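PDB 4YV9: transcriptional regulator from Streptococcus dysgalactiae, which probably binds DNA to regulate transcription in quorum sensing, acting as the receptor for the SHP peptide pheromone. Local coordinates for residues V18-L28 with R47-L55; K87-L96 with I109-V120. All coordinates share one frame; numbering follows the deposited sequence.

Contact 1 (V18-L28 with R47-L55); sequences VSISSLADEHL and RLLNLLDKL
Leu23 sends its CD2 methyl against the flank of the Lys54 side chain and reaches Lys54 CB at 3.6 Å. The two chains run past each other in opposite directions. Leu23 CG lies anti to its own carbonyl carbon (chi1 -67°), which drops the branch toward helix 45-54. Leu23 CB also rests on Leu51 CD2. On one side of this bump, Val18 straddles the tip of Leu55: its CB and both methyls touch Leu55 CD2, CG1 at 3.8 Å. On the other side, Leu28 CD1 fits the hollow between Arg47 CB and Leu51 CD1, at 3.8 Å from each. Leu9, Ile33 and Ile43 close around Leu51, so the apolar row belongs to the core of the helix-turn-helix domain.

Polar groups line the outer margin. The Asn50 amide lies nearly coplanar with the Asp25 carboxylate, and ND2 donates to the syn lone pair of OD2 at 3.0 Å. Lys54 NZ also forms a salt bridge to Asp25 OD2, but the modelled separation is very short and its length doubtful. A water joins NZ to the carbonyls of Ser22 and Ala24. The other oxygen, Asp25 OD1, accepts from His27 N at 2.7 Å and from Leu28 N, making an Asx turn. At the far end, Arg47 NE and NH2 grip His27 O side-on, with NE at 2.9 Å. Arg47 NH1 bridges to Glu42 of the second subunit. Two backbone N-H groups on OD1 and Asn50 ND2 on OD2, with a lysine nearby, would probably favour the charged carboxylate. The Asn50 bond ties the turn to helix 45-54.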
loop_
_atom_site.group_PDB
_atom_site.type_symbol
_atom_site.label_atom_id
_atom_site.label_comp_id
_atom_site.label_asym_id
_atom_site.label_seq_id
_atom_site.Cartn_x
_atom_site.Cartn_y
_atom_site.Cartn_z
ATOM N N VAL B 18 26.728 -5.724 6.895
ATOM C CA VAL B 18 27.294 -6.061 5.579
ATOM C C VAL B 18 28.588 -5.270 5.298
ATOM O O VAL B 18 28.666 -4.071 5.572
ATOM C CB VAL B 18 26.229 -5.810 4.478
ATOM C CG1 VAL B 18 26.802 -5.944 3.074
ATOM C CG2 VAL B 18 25.065 -6.769 4.666
ATOM N N SER B 19 29.625 -5.939 4.790
ATOM C CA SER B 19 30.900 -5.264 4.519
ATOM C C SER B 19 30.864 -4.495 3.205
ATOM O O SER B 19 30.128 -4.843 2.295
ATOM C CB SER B 19 32.057 -6.275 4.465
ATOM O OG SER B 19 31.918 -7.124 3.331
ATOM N N ILE B 20 31.674 -3.455 3.101
ATOM C CA ILE B 20 31.869 -2.807 1.807
ATOM C C ILE B 20 32.438 -3.798 0.771
ATOM O O ILE B 20 32.021 -3.825 -0.391
ATOM C CB ILE B 20 32.787 -1.598 1.947
ATOM C CG1 ILE B 20 32.045 -0.483 2.707
ATOM C CG2 ILE B 20 33.286 -1.125 0.578
ATOM C CD1 ILE B 20 32.941 0.673 3.116
ATOM N N SER B 21 33.386 -4.619 1.200
ATOM C CA SER B 21 33.987 -5.602 0.308
ATOM C C SER B 21 32.950 -6.489 -0.404
ATOM O O SER B 21 33.044 -6.734 -1.617
ATOM C CB SER B 21 34.970 -6.469 1.099
ATOM O OG SER B 21 35.561 -7.435 0.258
ATOM N N SER B 22 31.936 -6.933 0.337
ATOM C CA SER B 22 30.927 -7.848 -0.213
ATOM C C SER B 22 30.026 -7.163 -1.236
ATOM O O SER B 22 29.392 -7.822 -2.054
ATOM C CB SER B 22 30.073 -8.443 0.912
ATOM O OG SER B 22 29.177 -7.480 1.434
ATOM N N LEU B 23 29.994 -5.830 -1.202
ATOM C CA LEU B 23 29.206 -5.061 -2.148
ATOM C C LEU B 23 29.952 -4.696 -3.427
ATOM O O LEU B 23 29.327 -4.345 -4.435
ATOM C CB LEU B 23 28.725 -3.771 -1.488
ATOM C CG LEU B 23 27.724 -4.016 -0.364
ATOM C CD1 LEU B 23 27.269 -2.681 0.208
ATOM C CD2 LEU B 23 26.585 -4.775 -0.941
ATOM N N ALA B 24 31.282 -4.701 -3.357
ATOM C CA ALA B 24 32.110 -4.343 -4.499
ATOM C C ALA B 24 32.006 -5.371 -5.619
ATOM O O ALA B 24 31.909 -6.565 -5.361
ATOM C CB ALA B 24 33.598 -4.186 -4.067
ATOM N N ASP B 25 32.053 -4.898 -6.858
ATOM C CA ASP B 25 32.124 -5.777 -8.022
ATOM C C ASP B 25 32.770 -5.024 -9.168
ATOM O O ASP B 25 33.416 -3.999 -8.948
ATOM C CB ASP B 25 30.732 -6.312 -8.418
ATOM C CG ASP B 25 29.719 -5.205 -8.696
ATOM O OD1 ASP B 25 30.124 -4.061 -9.008
ATOM O OD2 ASP B 25 28.503 -5.501 -8.640
ATOM N N GLU B 26 32.601 -5.528 -10.391
ATOM C CA GLU B 26 33.131 -4.871 -11.580
ATOM C C GLU B 26 32.563 -3.471 -11.823
ATOM O O GLU B 26 33.120 -2.705 -12.602
ATOM C CB GLU B 26 32.872 -5.737 -12.817
ATOM C CG GLU B 26 31.405 -6.088 -13.019
ATOM C CD GLU B 26 31.158 -6.898 -14.283
ATOM O OE1 GLU B 26 31.984 -6.822 -15.224
ATOM O OE2 GLU B 26 30.134 -7.616 -14.331
ATOM N N HIS B 27 31.450 -3.141 -11.177
ATOM C CA HIS B 27 30.794 -1.856 -11.413
ATOM C C HIS B 27 31.266 -0.777 -10.433
ATOM O O HIS B 27 31.380 0.387 -10.797
ATOM C CB HIS B 27 29.265 -2.011 -11.328
ATOM C CG HIS B 27 28.729 -3.148 -12.144
ATOM N ND1 HIS B 27 28.666 -3.113 -13.521
ATOM C CD2 HIS B 27 28.245 -4.362 -11.776
ATOM C CE1 HIS B 27 28.167 -4.252 -13.967
ATOM N NE2 HIS B 27 27.902 -5.026 -12.929
ATOM N N LEU B 28 31.528 -1.170 -9.193
ATOM C CA LEU B 28 31.991 -0.234 -8.172
ATOM C C LEU B 28 33.033 -0.882 -7.279
ATOM O O LEU B 28 32.797 -1.952 -6.749
ATOM C CB LEU B 28 30.827 0.263 -7.302
ATOM C CG LEU B 28 29.997 1.464 -7.745
ATOM C CD1 LEU B 28 28.965 1.827 -6.657
ATOM C CD2 LEU B 28 30.863 2.668 -8.086
ATOM N N ARG B 47 24.298 2.593 -10.349
ATOM C CA ARG B 47 25.251 1.881 -9.513
ATOM C C ARG B 47 24.762 1.823 -8.066
ATOM O O ARG B 47 24.978 0.823 -7.368
ATOM C CB ARG B 47 26.636 2.523 -9.637
ATOM C CG ARG B 47 27.279 2.145 -10.960
ATOM C CD ARG B 47 28.474 3.004 -11.341
ATOM N NE ARG B 47 29.506 2.193 -11.983
ATOM C CZ ARG B 47 29.648 2.044 -13.296
ATOM N NH1 ARG B 47 28.834 2.667 -14.135
ATOM N NH2 ARG B 47 30.617 1.275 -13.770
ATOM N N LEU B 48 24.066 2.871 -7.625
ATOM C CA LEU B 48 23.451 2.844 -6.305
ATOM C C LEU B 48 22.390 1.751 -6.227
ATOM O O LEU B 48 22.327 1.006 -5.243
ATOM C CB LEU B 48 22.823 4.198 -5.958
ATOM C CG LEU B 48 22.088 4.251 -4.613
ATOM C CD1 LEU B 48 22.980 3.790 -3.470
ATOM C CD2 LEU B 48 21.591 5.664 -4.353
ATOM N N LEU B 49 21.567 1.648 -7.266
ATOM C CA LEU B 49 20.523 0.612 -7.299
ATOM C C LEU B 49 21.083 -0.796 -7.202
ATOM O O LEU B 49 20.468 -1.661 -6.583
ATOM C CB LEU B 49 19.681 0.725 -8.564
ATOM C CG LEU B 49 18.337 1.442 -8.394
ATOM C CD1 LEU B 49 18.526 2.849 -7.878
ATOM C CD2 LEU B 49 17.589 1.467 -9.703
ATOM N N ASN B 50 22.229 -1.016 -7.839
ATOM C CA ASN B 50 22.951 -2.289 -7.764
ATOM C C ASN B 50 23.356 -2.611 -6.324
ATOM O O ASN B 50 23.187 -3.738 -5.859
ATOM C CB ASN B 50 24.191 -2.232 -8.676
ATOM C CG ASN B 50 24.939 -3.575 -8.778
ATOM O OD1 ASN B 50 24.335 -4.636 -8.876
ATOM N ND2 ASN B 50 26.269 -3.510 -8.772
ATOM N N LEU B 51 23.899 -1.612 -5.627
ATOM C CA LEU B 51 24.264 -1.754 -4.215
ATOM C C LEU B 51 23.059 -2.086 -3.359
ATOM O O LEU B 51 23.099 -2.987 -2.514
ATOM C CB LEU B 51 24.906 -0.469 -3.683
ATOM C CG LEU B 51 26.219 -0.007 -4.282
ATOM C CD1 LEU B 51 26.600 1.389 -3.738
ATOM C CD2 LEU B 51 27.304 -1.025 -3.969
ATOM N N LEU B 52 21.991 -1.324 -3.554
ATOM C CA LEU B 52 20.752 -1.528 -2.822
ATOM C C LEU B 52 20.164 -2.924 -3.037
ATOM O O LEU B 52 19.692 -3.568 -2.100
ATOM C CB LEU B 52 19.733 -0.478 -3.245
ATOM C CG LEU B 52 20.093 0.937 -2.790
ATOM C CD1 LEU B 52 18.973 1.909 -3.149
ATOM C CD2 LEU B 52 20.345 0.921 -1.290
ATOM N N ASP B 53 20.166 -3.364 -4.286
ATOM C CA ASP B 53 19.669 -4.691 -4.611
ATOM C C ASP B 53 20.459 -5.771 -3.846
ATOM O O ASP B 53 19.875 -6.738 -3.349
ATOM C CB ASP B 53 19.736 -4.917 -6.124
ATOM C CG ASP B 53 19.270 -6.300 -6.530
ATOM O OD1 ASP B 53 18.229 -6.755 -6.034
ATOM O OD2 ASP B 53 19.960 -6.947 -7.354
ATOM N N LYS B 54 21.768 -5.601 -3.746
ATOM C CA LYS B 54 22.600 -6.517 -2.957
ATOM C C LYS B 54 22.200 -6.515 -1.479
ATOM O O LYS B 54 22.277 -7.551 -0.807
ATOM C CB LYS B 54 24.081 -6.161 -3.116
ATOM C CG LYS B 54 24.587 -6.485 -4.545
ATOM C CD LYS B 54 26.027 -6.075 -4.781
ATOM C CE LYS B 54 26.566 -6.977 -5.924
ATOM N NZ LYS B 54 27.739 -6.448 -6.614
ATOM N N LEU B 55 21.754 -5.358 -0.994
ATOM C CA LEU B 55 21.237 -5.236 0.366
ATOM C C LEU B 55 19.744 -5.554 0.489
ATOM O O LEU B 55 19.177 -5.416 1.574
ATOM C CB LEU B 55 21.489 -3.816 0.892
ATOM C CG LEU B 55 22.958 -3.382 0.981
ATOM C CD1 LEU B 55 23.041 -1.853 1.199
ATOM C CD2 LEU B 55 23.658 -4.113 2.112
HETATM O O HOH W 1 29.252 -7.876 -4.770
#

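Contact 2 (K87-L96 with I109-V120)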
loop_
_atom_site.group_PDB
_atom_site.type_symbol
_atom_site.label_atom_id
_atom_site.label_comp_id
_atom_site.label_asym_id
_atom_site.label_seq_id
_atom_site.Cartn_x
_atom_site.Cartn_y
_atom_site.Cartn_z
ATOM N N LYS B 87 -10.706 23.702 8.535
ATOM C CA LYS B 87 -11.662 24.605 7.880
ATOM C C LYS B 87 -11.093 26.000 7.607
ATOM O O LYS B 87 -11.849 26.965 7.481
ATOM C CB LYS B 87 -12.945 24.740 8.718
ATOM C CG LYS B 87 -13.671 23.433 8.972
ATOM C CD LYS B 87 -13.948 22.709 7.671
ATOM C CE LYS B 87 -14.522 21.333 7.921
ATOM N NZ LYS B 87 -13.505 20.349 8.375
ATOM N N ASN B 88 -9.771 26.110 7.505
ATOM C CA ASN B 88 -9.160 27.421 7.307
ATOM C C ASN B 88 -9.273 27.864 5.859
ATOM O O ASN B 88 -8.475 27.463 5.007
ATOM C CB ASN B 88 -7.701 27.413 7.753
ATOM C CG ASN B 88 -7.115 28.808 7.869
ATOM O OD1 ASN B 88 -7.172 29.604 6.935
ATOM N ND2 ASN B 88 -6.567 29.118 9.036
ATOM N N VAL B 89 -10.281 28.681 5.582
ATOM C CA VAL B 89 -10.485 29.197 4.238
ATOM C C VAL B 89 -9.369 30.164 3.912
ATOM O O VAL B 89 -8.898 30.235 2.777
ATOM C CB VAL B 89 -11.852 29.907 4.099
ATOM C CG1 VAL B 89 -11.876 30.840 2.892
ATOM C CG2 VAL B 89 -12.959 28.882 4.014
ATOM N N ALA B 90 -8.931 30.883 4.937
ATOM C CA ALA B 90 -8.003 31.987 4.762
ATOM C C ALA B 90 -6.699 31.577 4.074
ATOM O O ALA B 90 -6.297 32.191 3.089
ATOM C CB ALA B 90 -7.705 32.633 6.106
ATOM N N LYS B 91 -6.022 30.557 4.570
ATOM C CA LYS B 91 -4.701 30.300 4.012
ATOM C C LYS B 91 -4.766 29.325 2.837
ATOM O O LYS B 91 -3.797 29.191 2.092
ATOM C CB LYS B 91 -3.748 29.826 5.104
ATOM C CG LYS B 91 -4.267 28.650 5.874
ATOM C CD LYS B 91 -3.265 28.174 6.906
ATOM C CE LYS B 91 -3.070 29.139 8.050
ATOM N NZ LYS B 91 -2.089 28.562 9.009
ATOM N N LEU B 92 -5.914 28.677 2.644
ATOM C CA LEU B 92 -6.160 27.955 1.394
ATOM C C LEU B 92 -6.278 28.973 0.275
ATOM O O LEU B 92 -5.926 28.710 -0.868
ATOM C CB LEU B 92 -7.427 27.101 1.466
ATOM C CG LEU B 92 -7.299 25.723 2.114
ATOM C CD1 LEU B 92 -8.670 25.227 2.505
ATOM C CD2 LEU B 92 -6.614 24.717 1.173
ATOM N N LEU B 93 -6.774 30.153 0.628
ATOM C CA LEU B 93 -6.922 31.244 -0.324
ATOM C C LEU B 93 -5.600 31.751 -0.900
ATOM O O LEU B 93 -5.508 32.007 -2.094
ATOM C CB LEU B 93 -7.684 32.401 0.327
ATOM C CG LEU B 93 -9.195 32.174 0.330
ATOM C CD1 LEU B 93 -9.969 33.311 1.026
ATOM C CD2 LEU B 93 -9.657 31.988 -1.097
ATOM N N LYS B 94 -4.572 31.909 -0.075
ATOM C CA LYS B 94 -3.291 32.327 -0.635
ATOM C C LYS B 94 -2.377 31.153 -0.956
ATOM O O LYS B 94 -1.376 31.311 -1.663
ATOM C CB LYS B 94 -2.602 33.323 0.282
ATOM C CG LYS B 94 -2.933 34.760 -0.134
ATOM C CD LYS B 94 -4.057 35.337 0.684
ATOM C CE LYS B 94 -3.795 36.815 0.937
ATOM N NZ LYS B 94 -4.812 37.419 1.821
ATOM N N LEU B 95 -2.749 29.969 -0.479
ATOM C CA LEU B 95 -2.145 28.749 -1.008
ATOM C C LEU B 95 -2.465 28.721 -2.494
ATOM O O LEU B 95 -1.631 28.378 -3.325
ATOM C CB LEU B 95 -2.680 27.499 -0.309
ATOM C CG LEU B 95 -2.113 26.155 -0.788
ATOM C CD1 LEU B 95 -0.619 26.109 -0.536
ATOM C CD2 LEU B 95 -2.798 24.989 -0.102
ATOM N N LEU B 96 -3.694 29.117 -2.804
ATOM C CA LEU B 96 -4.177 29.236 -4.168
ATOM C C LEU B 96 -3.451 30.331 -4.968
ATOM O O LEU B 96 -3.239 30.180 -6.168
ATOM C CB LEU B 96 -5.690 29.497 -4.146
ATOM C CG LEU B 96 -6.410 29.611 -5.481
ATOM C CD1 LEU B 96 -6.222 28.339 -6.304
ATOM C CD2 LEU B 96 -7.889 29.906 -5.258
ATOM N N ILE B 109 -6.916 23.019 -6.260
ATOM C CA ILE B 109 -7.043 23.780 -5.009
ATOM C C ILE B 109 -8.399 24.485 -4.940
ATOM O O ILE B 109 -9.042 24.519 -3.887
ATOM C CB ILE B 109 -5.920 24.812 -4.859
ATOM C CG1 ILE B 109 -4.573 24.104 -4.741
ATOM C CG2 ILE B 109 -6.125 25.662 -3.599
ATOM C CD1 ILE B 109 -3.385 25.035 -4.838
ATOM N N LYS B 110 -8.836 25.025 -6.074
ATOM C CA LYS B 110 -10.149 25.664 -6.170
ATOM C C LYS B 110 -11.268 24.657 -5.926
ATOM O O LYS B 110 -12.255 24.967 -5.257
ATOM C CB LYS B 110 -10.336 26.329 -7.537
ATOM C CG LYS B 110 -9.356 27.466 -7.825
ATOM C CD LYS B 110 -9.699 28.178 -9.133
ATOM C CE LYS B 110 -8.605 29.148 -9.541
ATOM N NZ LYS B 110 -8.983 29.899 -10.777
ATOM N N ALA B 111 -11.116 23.456 -6.476
ATOM C CA ALA B 111 -12.115 22.401 -6.297
ATOM C C ALA B 111 -12.256 22.044 -4.824
ATOM O O ALA B 111 -13.361 21.897 -4.311
ATOM C CB ALA B 111 -11.743 21.156 -7.106
ATOM N N ILE B 112 -11.123 21.898 -4.152
ATOM C CA ILE B 112 -11.124 21.521 -2.742
ATOM C C ILE B 112 -11.664 22.653 -1.900
ATOM O O ILE B 112 -12.502 22.448 -1.020
ATOM C CB ILE B 112 -9.709 21.151 -2.247
ATOM C CG1 ILE B 112 -9.267 19.837 -2.868
ATOM C CG2 ILE B 112 -9.675 21.058 -0.724
ATOM C CD1 ILE B 112 -7.764 19.675 -2.907
ATOM N N LEU B 113 -11.175 23.854 -2.183
ATOM C CA LEU B 113 -11.588 25.051 -1.458
ATOM C C LEU B 113 -13.086 25.320 -1.575
ATOM O O LEU B 113 -13.687 25.888 -0.661
ATOM C CB LEU B 113 -10.799 26.265 -1.955
ATOM C CG LEU B 113 -11.217 27.652 -1.469
ATOM C CD1 LEU B 113 -11.122 27.731 0.033
ATOM C CD2 LEU B 113 -10.350 28.705 -2.119
ATOM N N SER B 114 -13.689 24.921 -2.695
ATOM C CA SER B 114 -15.126 25.123 -2.901
ATOM C C SER B 114 -15.964 24.323 -1.906
ATOM O O SER B 114 -17.135 24.638 -1.682
ATOM C CB SER B 114 -15.537 24.737 -4.322
ATOM O OG SER B 114 -15.426 23.339 -4.504
ATOM N N SER B 115 -15.370 23.282 -1.321
ATOM C CA SER B 115 -16.079 22.440 -0.357
ATOM C C SER B 115 -16.183 23.067 1.026
ATOM O O SER B 115 -16.853 22.524 1.898
ATOM C CB SER B 115 -15.411 21.066 -0.238
ATOM O OG SER B 115 -16.007 20.126 -1.118
ATOM N N ILE B 116 -15.520 24.201 1.231
ATOM C CA ILE B 116 -15.630 24.921 2.494
ATOM C C ILE B 116 -15.892 26.411 2.265
ATOM O O ILE B 116 -16.135 27.169 3.210
ATOM C CB ILE B 116 -14.363 24.766 3.350
ATOM C CG1 ILE B 116 -13.200 25.520 2.718
ATOM C CG2 ILE B 116 -14.004 23.291 3.542
ATOM C CD1 ILE B 116 -11.947 25.422 3.528
ATOM N N GLU B 117 -15.828 26.827 1.006
ATOM C CA GLU B 117 -16.132 28.207 0.631
ATOM C C GLU B 117 -16.566 28.228 -0.833
ATOM O O GLU B 117 -15.748 28.451 -1.725
ATOM C CB GLU B 117 -14.920 29.116 0.864
ATOM C CG GLU B 117 -15.130 30.578 0.532
ATOM C CD GLU B 117 -16.077 31.265 1.497
ATOM O OE1 GLU B 117 -16.289 30.742 2.617
ATOM O OE2 GLU B 117 -16.604 32.334 1.129
ATOM N N PRO B 118 -17.867 28.009 -1.078
ATOM C CA PRO B 118 -18.401 27.764 -2.422
ATOM C C PRO B 118 -18.231 28.948 -3.385
ATOM O O PRO B 118 -18.357 28.755 -4.588
ATOM C CB PRO B 118 -19.885 27.484 -2.153
ATOM C CG PRO B 118 -20.185 28.278 -0.929
ATOM C CD PRO B 118 -18.942 28.208 -0.084
ATOM N N THR B 119 -17.956 30.143 -2.867
ATOM C CA THR B 119 -17.701 31.314 -3.709
ATOM C C THR B 119 -16.546 31.078 -4.723
ATOM O O THR B 119 -16.544 31.624 -5.830
ATOM C CB THR B 119 -17.411 32.545 -2.824
ATOM O OG1 THR B 119 -18.627 33.284 -2.618
ATOM C CG2 THR B 119 -16.381 33.449 -3.448
ATOM N N VAL B 120 -15.581 30.248 -4.350
ATOM C CA VAL B 120 -14.513 29.878 -5.275
ATOM C C VAL B 120 -14.797 28.522 -5.938
ATOM O O VAL B 120 -14.942 27.525 -5.256
ATOM C CB VAL B 120 -13.140 29.798 -4.567
ATOM C CG1 VAL B 120 -12.066 29.359 -5.560
ATOM C CG2 VAL B 120 -12.775 31.129 -3.930
#
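Leu113 is a knob from helix 103-113 that enters a hole formed by Val89, Leu92, Leu93 and Leu96 of helix 89-98. Its CG is anti to the backbone N (chi1 171°), which directs the two methyls into the hole. Leu113 CD1 meets Leu92 CB, and Leu113 CD2 meets Leu93 CD2 at 3.5 Å. The short helix segments run nearly antiparallel, at 166°, with their axes 10.1 Å apart.

Further apolar contacts extend the seam both ways. Beyond Leu113 in the chain, Ile116 points CD1 at Leu92 CD1, and at 3.4 Å this pair is tighter than usual. CG1 and CD1 of Ile116 also lie along Val89 CG2, each 3.6 Å away. Ile116 CG1 sits between its backbone N and carbonyl carbon (chi1 70°), a position that carries the branch across to helix 89-98. At the other end, Leu96 CD1 reaches Ile109 CG2 at 3.8 Å, and Leu96 CD2 touches Val120 CG1. Ile112 and Ser115 pack on a modified side chain of the bound peptide.

Aliphatic parts of charged side chains add to the margins. Lys110 CG packs on Leu96 CD1 at 3.6 Å, and Lys110 NZ pairs with Glu126. Glu117 CB lies against Val89 CG2.

The N-cap is local to its segment: Asn88 OD1 accepts from Lys91 N at 2.8 Å. The pairing of these helices within the TPR-clan repeat domain thus rests on apolar fit, while the amino groups of Lys110 and Lys87 turn to Glu126 and Tyr84.

Overall arrangement
From the N terminus, helix 6-15 leads into contact 1. Its first segment, 18-28, is followed by helix 30-37, and the chain then returns along helix 45-54 to close the loop. This ties together the helix-turn-helix domain. After helices 59-66 and 72-85, contact 2 closes a shorter loop. It brings helix 89-98 against helix 103-113 and the turn after it, within the TPR-clan region. The loops follow in series, neither nesting nor crossing. The centres of contact 1 and contact 2 are about 49 Å apart. They lie on opposite sides of the chain's centre. Contact 1 neighbours the second subunit, and contact 2 borders the bound peptide.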